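Local coordinates for adenylation domain (Streptomyces sp., PDB 5N9X), which belongs to the ANL superfamily of AMP-binding proteins and holds adenosine-5'-triphosphate and threonine in its pocket, at residues E154-Q159 and V179-V184; K175-R180 and Q370-Y375; G343-I348 and P399-S404. All coordinates share one frame; numbering follows the deposited sequence.

Interaction 1: residues E154-Q159 and V179-V184; sequences ERPGPQ and VRHGNV
A strand-to-helix junction in the AMP-binding (ANL) domain of this adenylation protein is clamped here by the loop that leads into the two-stranded antiparallel hairpin of strands 161-167 and 175-180. Arg-180 ends the second strand and is the N-cap of helix 181-191, so the loop comes up against the first turn of that helix. There Gly-182 N donates to Pro-158 O at 2.8 Å, nearly straight (162°) and along a carbonyl lone pair, which gives an acceptor to an N-H that has none inside the helix. Glycine suits the spot: with no side chain, it lets the carbonyl come in close. The start of the helix is also tied from within, for Asn-183, three residues into the helix, turns OD1 back to accept from Arg-180 N at 2.8 Å.

Three side chains carry most of the surface. Arg-180 runs out over the loop backbone, CB 3.6 Å from Pro-158 O, and Gln-159 O sits over one guanidinium face, 3.0 Å above its plane and displaced toward the rim. Gln-159, bent at chi2 (-80°), brings its amide in obliquely, with its plane 58° from the guanidinium. Although Gln-159 OE1 and Arg-180 NH1 are close, the angle is poor for a hydrogen bond; the strong partner of NH1 is Glu-373, in a salt bridge. His-181, the next residue, heads toward Pro-156 and is buried. Its CB lies 3.6 Å from Gly-157 O. An imidazole suits this place because it can bond and pack at once: ND1 is bonded to Leu-20 N, while the Pro-156 ring packs obliquely at NE2 and CD2, with Pro-156 CG 3.8 Å from His-181 NE2.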
loop_
_atom_site.group_PDB
_atom_site.type_symbol
_atom_site.label_atom_id
_atom_site.label_comp_id
_atom_site.label_asym_id
_atom_site.label_seq_id
_atom_site.Cartn_x
_atom_site.Cartn_y
_atom_site.Cartn_z
ATOM N N GLU A 154 14.224 -6.000 -26.725
ATOM C CA GLU A 154 13.054 -5.235 -27.125
ATOM C C GLU A 154 12.427 -4.546 -25.910
ATOM O O GLU A 154 12.391 -5.129 -24.834
ATOM C CB GLU A 154 12.051 -6.160 -27.798
ATOM C CG GLU A 154 10.818 -5.470 -28.290
ATOM C CD GLU A 154 9.860 -6.425 -28.944
ATOM O OE1 GLU A 154 10.162 -7.638 -29.000
ATOM O OE2 GLU A 154 8.792 -5.959 -29.381
ATOM N N ARG A 155 11.956 -3.311 -26.078
ATOM C CA ARG A 155 11.395 -2.528 -24.972
ATOM C C ARG A 155 9.911 -2.842 -24.745
ATOM O O ARG A 155 9.197 -3.193 -25.682
ATOM C CB ARG A 155 11.589 -1.020 -25.228
ATOM C CG ARG A 155 12.976 -0.500 -24.894
ATOM C CD ARG A 155 13.247 0.925 -25.420
ATOM N NE ARG A 155 14.688 1.122 -25.597
ATOM C CZ ARG A 155 15.520 1.406 -24.598
ATOM N NH1 ARG A 155 15.043 1.546 -23.369
ATOM N NH2 ARG A 155 16.821 1.543 -24.815
ATOM N N PRO A 156 9.439 -2.711 -23.492
ATOM C CA PRO A 156 8.029 -3.029 -23.224
ATOM C C PRO A 156 7.091 -1.924 -23.697
ATOM O O PRO A 156 7.567 -0.803 -23.890
ATOM C CB PRO A 156 7.987 -3.184 -21.699
ATOM C CG PRO A 156 9.148 -2.383 -21.201
ATOM C CD PRO A 156 10.200 -2.427 -22.261
ATOM N N GLY A 157 5.810 -2.237 -23.903
ATOM C CA GLY A 157 4.825 -1.225 -24.247
ATOM C C GLY A 157 3.928 -0.858 -23.069
ATOM O O GLY A 157 4.024 -1.458 -22.000
ATOM N N PRO A 158 3.068 0.154 -23.245
ATOM C CA PRO A 158 2.124 0.531 -22.184
ATOM C C PRO A 158 1.239 -0.632 -21.741
ATOM O O PRO A 158 0.856 -0.711 -20.567
ATOM C CB PRO A 158 1.275 1.643 -22.825
ATOM C CG PRO A 158 1.704 1.734 -24.272
ATOM C CD PRO A 158 3.077 1.131 -24.348
ATOM N N GLN A 159 0.921 -1.534 -22.666
ATOM C CA GLN A 159 0.044 -2.642 -22.320
ATOM C C GLN A 159 0.769 -3.866 -21.802
ATOM O O GLN A 159 0.125 -4.843 -21.482
ATOM C CB GLN A 159 -0.840 -2.999 -23.512
ATOM C CG GLN A 159 -1.572 -1.789 -24.093
ATOM C CD GLN A 159 -2.814 -1.401 -23.286
ATOM O OE1 GLN A 159 -2.880 -1.607 -22.067
ATOM N NE2 GLN A 159 -3.810 -0.841 -23.972
ATOM N N VAL A 179 -0.266 -5.282 -12.768
ATOM C CA VAL A 179 -0.419 -3.865 -13.104
ATOM C C VAL A 179 0.471 -3.504 -14.282
ATOM O O VAL A 179 1.694 -3.730 -14.237
ATOM C CB VAL A 179 -0.087 -2.973 -11.894
ATOM C CG1 VAL A 179 -0.108 -1.497 -12.260
ATOM C CG2 VAL A 179 -1.044 -3.280 -10.764
ATOM N N ARG A 180 -0.138 -2.955 -15.331
ATOM C CA ARG A 180 0.596 -2.582 -16.554
ATOM C C ARG A 180 1.341 -1.233 -16.507
ATOM O O ARG A 180 0.997 -0.347 -15.730
ATOM C CB ARG A 180 -0.368 -2.572 -17.739
ATOM C CG ARG A 180 -0.828 -3.956 -18.136
ATOM C CD ARG A 180 -2.248 -3.939 -18.662
ATOM N NE ARG A 180 -2.459 -5.014 -19.638
ATOM C CZ ARG A 180 -3.272 -4.925 -20.691
ATOM N NH1 ARG A 180 -3.978 -3.817 -20.898
ATOM N NH2 ARG A 180 -3.384 -5.945 -21.537
ATOM N N HIS A 181 2.367 -1.109 -17.344
ATOM C CA HIS A 181 3.148 0.115 -17.490
ATOM C C HIS A 181 2.248 1.334 -17.661
ATOM O O HIS A 181 2.399 2.321 -16.948
ATOM C CB HIS A 181 4.115 -0.016 -18.680
ATOM C CG HIS A 181 5.372 -0.766 -18.355
ATOM N ND1 HIS A 181 6.456 -0.177 -17.730
ATOM C CD2 HIS A 181 5.719 -2.057 -18.575
ATOM C CE1 HIS A 181 7.407 -1.078 -17.567
ATOM N NE2 HIS A 181 6.987 -2.229 -18.068
ATOM N N GLY A 182 1.312 1.259 -18.603
ATOM C CA GLY A 182 0.312 2.293 -18.802
ATOM C C GLY A 182 -0.579 2.559 -17.604
ATOM O O GLY A 182 -1.036 3.690 -17.404
ATOM N N ASN A 183 -0.847 1.541 -16.792
ATOM C CA ASN A 183 -1.537 1.814 -15.534
ATOM C C ASN A 183 -0.680 2.746 -14.663
ATOM O O ASN A 183 -1.141 3.822 -14.267
ATOM C CB ASN A 183 -1.866 0.538 -14.748
ATOM C CG ASN A 183 -2.822 -0.410 -15.479
ATOM O OD1 ASN A 183 -2.640 -1.606 -15.417
ATOM N ND2 ASN A 183 -3.864 0.123 -16.116
ATOM N N VAL A 184 0.569 2.353 -14.384
ATOM C CA VAL A 184 1.423 3.208 -13.568
ATOM C C VAL A 184 1.695 4.595 -14.167
ATOM O O VAL A 184 1.669 5.597 -13.439
ATOM C CB VAL A 184 2.806 2.588 -13.259
ATOM C CG1 VAL A 184 3.415 3.332 -12.082
ATOM C CG2 VAL A 184 2.693 1.130 -12.912
#

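Interaction 2: residues K175-R180 and Q370-Y375. With ATP (adenosine-5'-triphosphate), chain D.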
loop_
_atom_site.group_PDB
_atom_site.type_symbol
_atom_site.label_atom_id
_atom_site.label_comp_id
_atom_site.label_asym_id
_atom_site.label_seq_id
_atom_site.Cartn_x
_atom_site.Cartn_y
_atom_site.Cartn_z
ATOM N N LYS A 175 -4.267 -13.487 -3.710
ATOM C CA LYS A 175 -4.514 -13.217 -5.126
ATOM C C LYS A 175 -3.601 -12.200 -5.797
ATOM O O LYS A 175 -3.310 -11.146 -5.247
ATOM C CB LYS A 175 -5.979 -12.809 -5.300
ATOM C CG LYS A 175 -6.422 -11.609 -4.481
ATOM C CD LYS A 175 -7.896 -11.338 -4.732
ATOM C CE LYS A 175 -8.398 -10.137 -3.956
ATOM N NZ LYS A 175 -8.381 -10.349 -2.485
ATOM N N GLY A 176 -3.165 -12.541 -7.006
ATOM C CA GLY A 176 -2.285 -11.687 -7.776
ATOM C C GLY A 176 -2.987 -10.661 -8.658
ATOM O O GLY A 176 -3.902 -10.991 -9.438
ATOM N N VAL A 177 -2.528 -9.412 -8.530
ATOM C CA VAL A 177 -2.971 -8.295 -9.349
ATOM C C VAL A 177 -1.825 -7.864 -10.262
ATOM O O VAL A 177 -0.786 -7.367 -9.784
ATOM C CB VAL A 177 -3.408 -7.071 -8.493
ATOM C CG1 VAL A 177 -4.056 -6.013 -9.374
ATOM C CG2 VAL A 177 -4.333 -7.473 -7.345
ATOM N N PRO A 178 -1.991 -8.065 -11.580
ATOM C CA PRO A 178 -0.978 -7.585 -12.530
ATOM C C PRO A 178 -1.248 -6.152 -12.965
ATOM O O PRO A 178 -2.328 -5.844 -13.477
ATOM C CB PRO A 178 -1.106 -8.556 -13.708
ATOM C CG PRO A 178 -2.550 -8.991 -13.659
ATOM C CD PRO A 178 -3.016 -8.907 -12.226
ATOM N N VAL A 179 -0.266 -5.282 -12.768
ATOM C CA VAL A 179 -0.419 -3.865 -13.104
ATOM C C VAL A 179 0.471 -3.504 -14.282
ATOM O O VAL A 179 1.694 -3.730 -14.237
ATOM C CB VAL A 179 -0.087 -2.973 -11.894
ATOM C CG1 VAL A 179 -0.108 -1.497 -12.260
ATOM C CG2 VAL A 179 -1.044 -3.280 -10.764
ATOM N N ARG A 180 -0.138 -2.955 -15.331
ATOM C CA ARG A 180 0.596 -2.582 -16.554
ATOM C C ARG A 180 1.341 -1.233 -16.507
ATOM O O ARG A 180 0.997 -0.347 -15.730
ATOM C CB ARG A 180 -0.368 -2.572 -17.739
ATOM C CG ARG A 180 -0.828 -3.956 -18.136
ATOM C CD ARG A 180 -2.248 -3.939 -18.662
ATOM N NE ARG A 180 -2.459 -5.014 -19.638
ATOM C CZ ARG A 180 -3.272 -4.925 -20.691
ATOM N NH1 ARG A 180 -3.978 -3.817 -20.898
ATOM N NH2 ARG A 180 -3.384 -5.945 -21.537
ATOM N N GLN A 370 -6.091 3.744 -14.968
ATOM C CA GLN A 370 -5.335 3.133 -13.867
ATOM C C GLN A 370 -5.915 1.793 -13.410
ATOM O O GLN A 370 -5.283 1.063 -12.646
ATOM C CB GLN A 370 -5.264 4.062 -12.653
ATOM C CG GLN A 370 -4.288 5.213 -12.758
ATOM C CD GLN A 370 -4.413 6.167 -11.564
ATOM O OE1 GLN A 370 -4.618 7.383 -11.738
ATOM N NE2 GLN A 370 -4.293 5.615 -10.344
ATOM N N VAL A 371 -7.131 1.485 -13.838
ATOM C CA VAL A 371 -7.735 0.224 -13.441
ATOM C C VAL A 371 -7.049 -0.987 -14.129
ATOM O O VAL A 371 -6.991 -1.080 -15.358
ATOM C CB VAL A 371 -9.262 0.200 -13.739
ATOM C CG1 VAL A 371 -9.867 -1.116 -13.269
ATOM C CG2 VAL A 371 -9.976 1.397 -13.070
ATOM N N SER A 372 -6.535 -1.900 -13.308
ATOM C CA SER A 372 -5.955 -3.171 -13.777
ATOM C C SER A 372 -6.848 -4.027 -14.670
ATOM O O SER A 372 -8.050 -3.838 -14.725
ATOM C CB SER A 372 -5.534 -4.016 -12.576
ATOM O OG SER A 372 -6.634 -4.708 -12.023
ATOM N N GLU A 373 -6.252 -4.994 -15.349
ATOM C CA GLU A 373 -7.004 -5.838 -16.263
ATOM C C GLU A 373 -7.594 -7.071 -15.591
ATOM O O GLU A 373 -7.908 -8.040 -16.269
ATOM C CB GLU A 373 -6.119 -6.280 -17.434
ATOM C CG GLU A 373 -5.598 -5.152 -18.309
ATOM C CD GLU A 373 -6.679 -4.397 -19.080
ATOM O OE1 GLU A 373 -7.891 -4.606 -18.823
ATOM O OE2 GLU A 373 -6.302 -3.562 -19.938
ATOM N N GLY A 374 -7.731 -7.043 -14.271
ATOM C CA GLY A 374 -8.304 -8.158 -13.544
ATOM C C GLY A 374 -7.262 -9.016 -12.849
ATOM O O GLY A 374 -6.067 -8.852 -13.077
ATOM N N TYR A 375 -7.715 -9.940 -12.005
ATOM C CA TYR A 375 -6.806 -10.792 -11.259
ATOM C C TYR A 375 -6.111 -11.788 -12.160
ATOM O O TYR A 375 -6.590 -12.096 -13.258
ATOM C CB TYR A 375 -7.548 -11.527 -10.134
ATOM C CG TYR A 375 -8.172 -10.563 -9.163
ATOM C CD1 TYR A 375 -7.386 -9.819 -8.306
ATOM C CD2 TYR A 375 -9.546 -10.372 -9.130
ATOM C CE1 TYR A 375 -7.945 -8.924 -7.435
ATOM C CE2 TYR A 375 -10.115 -9.480 -8.259
ATOM C CZ TYR A 375 -9.308 -8.762 -7.414
ATOM O OH TYR A 375 -9.869 -7.889 -6.545
HETATM P PG ATP D . -7.504 -6.876 -1.235
HETATM O O1G ATP D . -8.963 -6.435 -1.210
HETATM O O2G ATP D . -7.309 -8.358 -1.145
HETATM O O3G ATP D . -6.692 -6.318 -2.391
HETATM P PB ATP D . -6.356 -4.858 0.546
HETATM O O1B ATP D . -7.695 -4.141 0.743
HETATM O O2B ATP D . -5.282 -4.736 1.578
HETATM O O3B ATP D . -6.815 -6.381 0.186
HETATM P PA ATP D . -4.908 -3.183 -1.125
HETATM O O1A ATP D . -5.188 -2.785 -2.554
HETATM O O2A ATP D . -3.456 -3.236 -0.661
HETATM O O3A ATP D . -5.649 -4.571 -0.862
HETATM O "O5'" ATP D . -5.766 -2.312 -0.039
HETATM C "C5'" ATP D . -6.753 -1.334 -0.367
HETATM C "C4'" ATP D . -7.804 -1.252 0.744
HETATM O "O4'" ATP D . -7.373 -0.408 1.801
HETATM C "C3'" ATP D . -9.168 -0.761 0.295
HETATM O "O3'" ATP D . -10.021 -1.900 0.247
HETATM C "C2'" ATP D . -9.637 0.191 1.365
HETATM O "O2'" ATP D . -10.595 -0.484 2.176
HETATM C "C1'" ATP D . -8.420 0.478 2.218
HETATM N N9 ATP D . -7.947 1.888 2.052
HETATM C C8 ATP D . -6.927 2.282 1.256
HETATM N N7 ATP D . -6.714 3.617 1.310
HETATM C C5 ATP D . -7.613 4.114 2.177
HETATM C C6 ATP D . -7.926 5.464 2.697
HETATM N N6 ATP D . -7.220 6.532 2.279
HETATM N N1 ATP D . -8.935 5.583 3.582
HETATM C C2 ATP D . -9.646 4.501 3.960
HETATM N N3 ATP D . -9.421 3.232 3.549
HETATM C C4 ATP D . -8.429 2.975 2.662
HETATM O O HOH W 1 -3.495 -4.294 -15.653
#
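No direct hydrogen bond joins strand 175-180 to the loop 370-375, although the contact is largely buried; side chains and one water do the work. The water donates to Pro-178 O and accepts from Glu-373 N, each at 2.9 Å, bridging backbones that first bond directly just past Tyr-375, at Gly-176 and Leu-376. Beside it, Glu-373 folds at chi2 (-66°) so that its CG lies over a face of the Arg-180 guanidinium. The carboxylate stands almost perpendicular to that plane (84°) and grips through one oxygen, OE2, 2.5 Å from Arg-180 NH1. Gly-374 follows with a positive phi of 102°, a backbone shape that calls for glycine, and its O rests 3.2 Å from Pro-178 CD.

At the far end Lys-175 crosses the Tyr-375 ring obliquely, its CD 4.0 Å from the ring centroid in a CH-pi contact, while Val-177 CG2 packs at the ring edge. The tyrosine OH is bonded to Glu-315. Extended as far as CE, the lysine bends at chi4, and NZ reaches O2G of ATP at 2.6 Å. Its methylenes thus meet an aromatic face and its ammonium a phosphate, consistent with a charged lysine steered onto the gamma-phosphate.

Interaction 3: residues G343-I348 and P399-S404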
loop_
_atom_site.group_PDB
_atom_site.type_symbol
_atom_site.label_atom_id
_atom_site.label_comp_id
_atom_site.label_asym_id
_atom_site.label_seq_id
_atom_site.Cartn_x
_atom_site.Cartn_y
_atom_site.Cartn_z
ATOM N N GLY A 343 -7.804 10.795 -13.942
ATOM C CA GLY A 343 -8.151 9.746 -14.909
ATOM C C GLY A 343 -9.492 9.022 -14.715
ATOM O O GLY A 343 -10.056 8.462 -15.657
ATOM N N PHE A 344 -9.991 9.027 -13.481
ATOM C CA PHE A 344 -11.137 8.215 -13.082
ATOM C C PHE A 344 -12.514 8.773 -13.349
ATOM O O PHE A 344 -12.779 9.960 -13.141
ATOM C CB PHE A 344 -11.071 7.933 -11.580
ATOM C CG PHE A 344 -9.917 7.097 -11.189
ATOM C CD1 PHE A 344 -10.010 5.714 -11.279
ATOM C CD2 PHE A 344 -8.739 7.675 -10.712
ATOM C CE1 PHE A 344 -8.945 4.914 -10.916
ATOM C CE2 PHE A 344 -7.669 6.878 -10.348
ATOM C CZ PHE A 344 -7.771 5.497 -10.448
ATOM N N THR A 345 -13.414 7.884 -13.745
ATOM C CA THR A 345 -14.830 8.140 -13.509
ATOM C C THR A 345 -15.288 7.126 -12.458
ATOM O O THR A 345 -14.663 6.082 -12.277
ATOM C CB THR A 345 -15.682 8.053 -14.787
ATOM O OG1 THR A 345 -15.747 6.698 -15.228
ATOM C CG2 THR A 345 -15.088 8.892 -15.864
ATOM N N HIS A 346 -16.368 7.438 -11.755
ATOM C CA HIS A 346 -16.807 6.612 -10.637
ATOM C C HIS A 346 -18.316 6.605 -10.445
ATOM O O HIS A 346 -19.032 7.413 -11.025
ATOM C CB HIS A 346 -16.131 7.091 -9.352
ATOM C CG HIS A 346 -16.698 8.372 -8.817
ATOM N ND1 HIS A 346 -16.505 9.589 -9.443
ATOM C CD2 HIS A 346 -17.440 8.632 -7.713
ATOM C CE1 HIS A 346 -17.104 10.538 -8.748
ATOM N NE2 HIS A 346 -17.679 9.984 -7.696
ATOM N N ARG A 347 -18.774 5.672 -9.617
ATOM C CA ARG A 347 -20.168 5.529 -9.225
ATOM C C ARG A 347 -20.170 5.262 -7.719
ATOM O O ARG A 347 -19.211 4.710 -7.185
ATOM C CB ARG A 347 -20.848 4.372 -9.994
ATOM C CG ARG A 347 -21.287 4.677 -11.435
ATOM C CD ARG A 347 -22.131 3.534 -12.038
ATOM N NE ARG A 347 -23.521 3.513 -11.549
ATOM C CZ ARG A 347 -24.220 2.415 -11.238
ATOM N NH1 ARG A 347 -23.689 1.210 -11.356
ATOM N NH2 ARG A 347 -25.465 2.533 -10.799
ATOM N N ILE A 348 -21.231 5.668 -7.039
ATOM C CA ILE A 348 -21.462 5.275 -5.664
ATOM C C ILE A 348 -22.754 4.487 -5.707
ATOM O O ILE A 348 -23.795 5.050 -6.008
ATOM C CB ILE A 348 -21.574 6.486 -4.727
ATOM C CG1 ILE A 348 -20.413 7.451 -4.989
ATOM C CG2 ILE A 348 -21.588 6.038 -3.292
ATOM C CD1 ILE A 348 -20.481 8.778 -4.219
ATOM N N PRO A 399 -18.253 2.299 -19.373
ATOM C CA PRO A 399 -16.936 2.128 -18.760
ATOM C C PRO A 399 -16.780 0.743 -18.142
ATOM O O PRO A 399 -17.778 0.064 -17.875
ATOM C CB PRO A 399 -16.900 3.215 -17.677
ATOM C CG PRO A 399 -18.125 4.027 -17.862
ATOM C CD PRO A 399 -19.122 3.159 -18.556
ATOM N N ARG A 400 -15.533 0.337 -17.939
ATOM C CA ARG A 400 -15.208 -0.887 -17.219
ATOM C C ARG A 400 -14.973 -0.503 -15.750
ATOM O O ARG A 400 -14.033 0.240 -15.449
ATOM C CB ARG A 400 -13.972 -1.553 -17.836
ATOM C CG ARG A 400 -13.654 -2.935 -17.320
ATOM C CD ARG A 400 -12.613 -3.637 -18.179
ATOM N NE ARG A 400 -11.938 -4.678 -17.407
ATOM C CZ ARG A 400 -10.821 -4.496 -16.709
ATOM N NH1 ARG A 400 -10.214 -3.321 -16.687
ATOM N NH2 ARG A 400 -10.304 -5.507 -16.036
ATOM N N TYR A 401 -15.831 -0.970 -14.847
ATOM C CA TYR A 401 -15.798 -0.519 -13.459
ATOM C C TYR A 401 -15.150 -1.571 -12.556
ATOM O O TYR A 401 -15.473 -2.744 -12.670
ATOM C CB TYR A 401 -17.222 -0.222 -12.950
ATOM C CG TYR A 401 -17.811 1.091 -13.414
ATOM C CD1 TYR A 401 -17.395 2.308 -12.856
ATOM C CD2 TYR A 401 -18.805 1.118 -14.392
ATOM C CE1 TYR A 401 -17.936 3.523 -13.293
ATOM C CE2 TYR A 401 -19.356 2.317 -14.832
ATOM C CZ TYR A 401 -18.925 3.513 -14.282
ATOM O OH TYR A 401 -19.479 4.693 -14.724
ATOM N N TYR A 402 -14.257 -1.159 -11.657
ATOM C CA TYR A 402 -13.811 -2.052 -10.588
ATOM C C TYR A 402 -14.603 -1.775 -9.317
ATOM O O TYR A 402 -14.718 -0.625 -8.853
ATOM C CB TYR A 402 -12.304 -1.923 -10.285
ATOM C CG TYR A 402 -11.912 -2.698 -9.034
ATOM C CD1 TYR A 402 -11.832 -4.082 -9.060
ATOM C CD2 TYR A 402 -11.654 -2.051 -7.833
ATOM C CE1 TYR A 402 -11.498 -4.809 -7.938
ATOM C CE2 TYR A 402 -11.307 -2.766 -6.693
ATOM C CZ TYR A 402 -11.230 -4.151 -6.759
ATOM O OH TYR A 402 -10.880 -4.895 -5.661
ATOM N N HIS A 403 -15.139 -2.838 -8.748
ATOM C CA HIS A 403 -15.936 -2.710 -7.549
ATOM C C HIS A 403 -15.000 -2.807 -6.354
ATOM O O HIS A 403 -14.414 -3.852 -6.102
ATOM C CB HIS A 403 -17.033 -3.782 -7.508
ATOM C CG HIS A 403 -17.878 -3.841 -8.753
ATOM N ND1 HIS A 403 -18.869 -4.782 -8.933
ATOM C CD2 HIS A 403 -17.884 -3.074 -9.866
ATOM C CE1 HIS A 403 -19.447 -4.593 -10.108
ATOM N NE2 HIS A 403 -18.868 -3.569 -10.696
ATOM N N SER A 404 -14.851 -1.707 -5.629
ATOM C CA SER A 404 -13.855 -1.622 -4.572
ATOM C C SER A 404 -14.239 -2.445 -3.347
ATOM O O SER A 404 -13.379 -2.871 -2.570
ATOM C CB SER A 404 -13.643 -0.156 -4.167
ATOM O OG SER A 404 -14.695 0.305 -3.340
#
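The bond from CA to CB of Tyr-401 points toward strand 345-348, and the ring reaches Arg-347 with CZ and OH; the two side chains cross at about a right angle. Both strands belong to the large mixed sheet, where strand 362-367 lies between them and runs antiparallel to each. The axes of the short segments pass 8.4 Å apart at 49°, so the contact is made by side chains, not by backbone pairing. Arg-347 touches with its aliphatic middle, CG lying 3.8 Å from Tyr-401 OH and CD 3.9 Å from Tyr-401 CZ. A bend at chi3 (77°) carries the guanidinium past the ring, its plane 65° from that of the tyrosine. NE meets Asp-355 in a salt bridge, and NH2 bonds Gly-353 O. Pro-399 CB lies over one face of the Tyr-401 ring, 3.8 Å above its plane and offset toward the rim. Thr-345 completes the patch, with its OG1 4.3 Å from Tyr-401 OH, too far for a hydrogen bond. This is van der Waals packing at the surface, in which arginine serves as a hydrocarbon chain toward tyrosine while Asp-355 and Gly-353 O hold its guanidinium and the aspartate probably balances its charge.

Overall arrangement
From the N terminus, interaction 1 closes first, a short loop that holds the hairpin of strands 161-167 and 175-180 and fastens its entry to the start of helix 181-191. Interaction 2 begins on the strand where that one ends, sharing Val-179 and Arg-180 with it, and closes a much longer loop at 370-375. Before it does so, 343-348 opens interaction 3, which closes beyond it at 399-404; these two cross, whereas interactions 1 and 3 follow in series, and none nests within another. Arg-400 NH1 to Ser-372 O and Tyr-402 OH to Tyr-375 OH probably join interactions 2 and 3, so the loop 370-375 bridges the hairpin and the large mixed sheet.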